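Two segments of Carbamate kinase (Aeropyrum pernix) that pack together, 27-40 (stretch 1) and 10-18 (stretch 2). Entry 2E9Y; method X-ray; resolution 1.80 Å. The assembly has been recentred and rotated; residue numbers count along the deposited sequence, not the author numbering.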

# COMPACT_ATOMS: atom_id res chain seq x y z
N SER A 27 9.47 -10.16 -14.43
CA SER A 27 10.82 -9.81 -13.99
C SER A 27 10.93 -9.68 -12.48
O SER A 27 11.77 -10.32 -11.85
CB SER A 27 11.26 -8.50 -14.65
OG SER A 27 12.56 -8.13 -14.24
N GLN A 28 10.07 -8.85 -11.89
CA GLN A 28 10.09 -8.64 -10.45
C GLN A 28 9.87 -9.90 -9.62
O GLN A 28 10.60 -10.15 -8.67
CB GLN A 28 9.07 -7.56 -10.06
CG GLN A 28 7.74 -7.65 -10.78
CD GLN A 28 6.86 -6.45 -10.50
OE1 GLN A 28 7.36 -5.35 -10.27
NE2 GLN A 28 5.55 -6.65 -10.53
N THR A 29 8.87 -10.69 -9.98
CA THR A 29 8.59 -11.91 -9.23
C THR A 29 9.80 -12.84 -9.16
O THR A 29 10.04 -13.48 -8.14
CB THR A 29 7.39 -12.68 -9.83
OG1 THR A 29 7.61 -12.91 -11.22
CG2 THR A 29 6.10 -11.87 -9.64
N ALA A 30 10.57 -12.88 -10.24
CA ALA A 30 11.77 -13.73 -10.30
C ALA A 30 12.88 -13.16 -9.42
O ALA A 30 13.59 -13.91 -8.74
CB ALA A 30 12.25 -13.85 -11.74
N ALA A 31 13.04 -11.84 -9.44
CA ALA A 31 14.07 -11.19 -8.64
C ALA A 31 13.72 -11.33 -7.16
O ALA A 31 14.58 -11.66 -6.33
CB ALA A 31 14.16 -9.71 -9.02
N VAL A 32 12.46 -11.08 -6.83
CA VAL A 32 12.02 -11.16 -5.44
C VAL A 32 12.15 -12.59 -4.90
O VAL A 32 12.45 -12.81 -3.73
CB VAL A 32 10.56 -10.71 -5.38
CG1 VAL A 32 9.89 -11.29 -4.13
CG2 VAL A 32 10.48 -9.20 -5.33
N LYS A 33 11.93 -13.59 -5.75
CA LYS A 33 12.07 -14.97 -5.32
C LYS A 33 13.50 -15.21 -4.86
O LYS A 33 13.74 -15.81 -3.81
CB LYS A 33 11.73 -15.93 -6.46
CG LYS A 33 11.82 -17.41 -6.08
CD LYS A 33 11.41 -18.32 -7.23
CE LYS A 33 11.50 -19.79 -6.84
NZ LYS A 33 10.56 -20.14 -5.74
N ARG A 34 14.46 -14.73 -5.65
CA ARG A 34 15.87 -14.87 -5.31
C ARG A 34 16.17 -14.18 -3.99
O ARG A 34 16.83 -14.74 -3.12
CB ARG A 34 16.76 -14.28 -6.42
CG ARG A 34 16.73 -15.05 -7.73
CD ARG A 34 17.90 -14.66 -8.64
NE ARG A 34 17.77 -13.31 -9.19
CZ ARG A 34 16.95 -12.99 -10.18
NH1 ARG A 34 16.18 -13.91 -10.74
NH2 ARG A 34 16.90 -11.73 -10.61
N ALA A 35 15.68 -12.95 -3.83
CA ALA A 35 15.92 -12.19 -2.61
C ALA A 35 15.27 -12.83 -1.38
O ALA A 35 15.85 -12.83 -0.30
CB ALA A 35 15.42 -10.76 -2.78
N SER A 36 14.06 -13.36 -1.55
CA SER A 36 13.35 -13.98 -0.44
C SER A 36 14.05 -15.24 0.04
O SER A 36 14.08 -15.52 1.24
CB SER A 36 11.91 -14.32 -0.84
OG SER A 36 11.13 -13.15 -0.97
N SER A 37 14.62 -16.00 -0.90
CA SER A 37 15.32 -17.22 -0.54
C SER A 37 16.48 -16.87 0.37
O SER A 37 16.67 -17.48 1.43
CB SER A 37 15.83 -17.92 -1.80
OG SER A 37 16.38 -19.19 -1.47
N ILE A 38 17.25 -15.86 -0.04
CA ILE A 38 18.40 -15.40 0.73
C ILE A 38 17.99 -14.83 2.09
O ILE A 38 18.66 -15.08 3.10
CB ILE A 38 19.19 -14.34 -0.07
CG1 ILE A 38 19.84 -15.00 -1.29
CG2 ILE A 38 20.24 -13.67 0.81
CD1 ILE A 38 20.44 -14.04 -2.27
N ILE A 39 16.90 -14.08 2.13
CA ILE A 39 16.44 -13.52 3.40
C ILE A 39 16.01 -14.64 4.34
O ILE A 39 16.21 -14.56 5.55
CB ILE A 39 15.25 -12.56 3.19
CG1 ILE A 39 15.74 -11.28 2.49
CG2 ILE A 39 14.60 -12.22 4.53
CD1 ILE A 39 14.62 -10.34 2.09
N ALA A 40 15.43 -15.70 3.77
CA ALA A 40 15.00 -16.84 4.56
C ALA A 40 16.20 -17.47 5.25
O ALA A 40 16.11 -17.96 6.37
CB ALA A 40 14.30 -17.86 3.67
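Stretch 2, residues 10-18: ALGGNAIAG

Stretch 2 lies along one side of the helix formed by residues 27-40 and runs against it: as the helix climbs from Ser-27 through Gln-28 and Val-32 to Ala-35, the nearest CA atoms of the segment step back from Gly-18 to Ala-17, Ile-16 and Ala-15. The spacing is tight, from 4.5 Å between the CA atoms of Gln-28 and Ala-17 to 5.4 Å between those of Ala-35 and Ala-15. The segment is no regular partner strand or long helix. Leu-11 and Gly-12 are extended, and then a short, weakly bonded helical turn occupies about 13-16, held by Ala-15 N to Gly-12 O at 3.2 Å and by Ile-16 N and Ala-17 N, both to Gly-13 O at 3.1 Å. Ala-17 and Gly-18 return to extended angles.

Alanines supply much of the close packing. Ala-31 points toward the segment, its CB 3.8 Å from Ile-16 C and 3.7 Å from Ala-17 O, so a methyl group fills the space beside the chain. One turn on, Ala-35 CB meets Ala-15 CB at 3.8 Å. At Gly-18, which has no side chain, CA lies 4.8 Å from Ser-27 CA.

Two larger apolar pairs add to the alanines, and of these two only Ile-39 and Leu-11 span a wide gap, 10.3 Å between their CA atoms. Val-32 CG2 touches Ile-16 CD1 at 4.0 Å; although the CA-to-CB bond of Ile-16 points away from the helix, the side chain still reaches this contact. Farther up, Ile-39 CD1 and Leu-11 CD1 lie 4.1 Å apart, joining the extended start of the segment to the helix.

No direct hydrogen bond crosses between the stretches; the helix amides bond along its own i to i+4 ladder, as Val-32 N does to Gln-28 O at 2.8 Å. Segment carbonyls approach CA-H groups: Ile-16 O is 3.0 Å from Gln-28 CA, and Ala-15 O is 3.4 Å from Val-32 CA. Such contacts let a polar backbone sit close to a helix without disturbing its ladder.

Water supplies the remaining polar links. One molecule donates to both Asn-14 O, at 2.5 Å, and Ala-31 O, at 2.9 Å, bridging carbonyls that could not bond each other. A second donates to Asn-14 O at 2.6 Å and Ala-17 O at 2.7 Å, and accepts a weak bond from Arg-34 NH2 at 3.4 Å, which links an exposed side chain to the segment through water.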

# COMPACT_ATOMS: atom_id res chain seq x y z
N ALA A 10 18.57 -3.12 4.20
CA ALA A 10 18.17 -2.27 3.09
C ALA A 10 18.48 -2.92 1.74
O ALA A 10 19.64 -3.02 1.34
CB ALA A 10 18.88 -0.92 3.20
N LEU A 11 17.43 -3.36 1.06
CA LEU A 11 17.57 -4.00 -0.25
C LEU A 11 17.71 -2.96 -1.36
O LEU A 11 17.27 -1.82 -1.21
CB LEU A 11 16.35 -4.88 -0.54
CG LEU A 11 16.07 -6.02 0.43
CD1 LEU A 11 14.81 -6.78 0.02
CD2 LEU A 11 17.28 -6.96 0.45
N GLY A 12 18.33 -3.37 -2.46
CA GLY A 12 18.52 -2.48 -3.59
C GLY A 12 17.69 -2.89 -4.79
O GLY A 12 16.85 -3.78 -4.69
N GLY A 13 17.93 -2.25 -5.93
CA GLY A 13 17.17 -2.57 -7.12
C GLY A 13 17.26 -4.02 -7.59
O GLY A 13 16.27 -4.57 -8.09
N ASN A 14 18.42 -4.64 -7.40
CA ASN A 14 18.62 -6.02 -7.83
C ASN A 14 17.76 -7.04 -7.10
O ASN A 14 17.65 -8.20 -7.53
CB ASN A 14 20.10 -6.41 -7.69
CG ASN A 14 20.56 -6.50 -6.25
OD1 ASN A 14 20.42 -5.55 -5.47
ND2 ASN A 14 21.12 -7.64 -5.88
N ALA A 15 17.14 -6.63 -6.00
CA ALA A 15 16.30 -7.54 -5.24
C ALA A 15 14.84 -7.49 -5.69
O ALA A 15 14.08 -8.42 -5.42
CB ALA A 15 16.39 -7.20 -3.75
N ILE A 16 14.46 -6.41 -6.37
CA ILE A 16 13.08 -6.22 -6.79
C ILE A 16 12.75 -6.31 -8.28
O ILE A 16 11.67 -6.78 -8.65
CB ILE A 16 12.56 -4.84 -6.29
CG1 ILE A 16 12.83 -4.71 -4.79
CG2 ILE A 16 11.07 -4.70 -6.58
CD1 ILE A 16 12.20 -5.81 -3.95
N ALA A 17 13.66 -5.86 -9.14
CA ALA A 17 13.42 -5.69 -10.56
C ALA A 17 14.45 -6.47 -11.39
O ALA A 17 15.51 -6.85 -10.91
CB ALA A 17 13.50 -4.20 -10.89
N GLY A 18 14.08 -6.74 -12.65
CA GLY A 18 14.99 -7.49 -13.50
C GLY A 18 16.10 -6.60 -14.05
O GLY A 18 16.10 -5.38 -13.92
O HOH W 1 17.19 -10.59 -6.79
O HOH W 2 17.51 -8.46 -10.12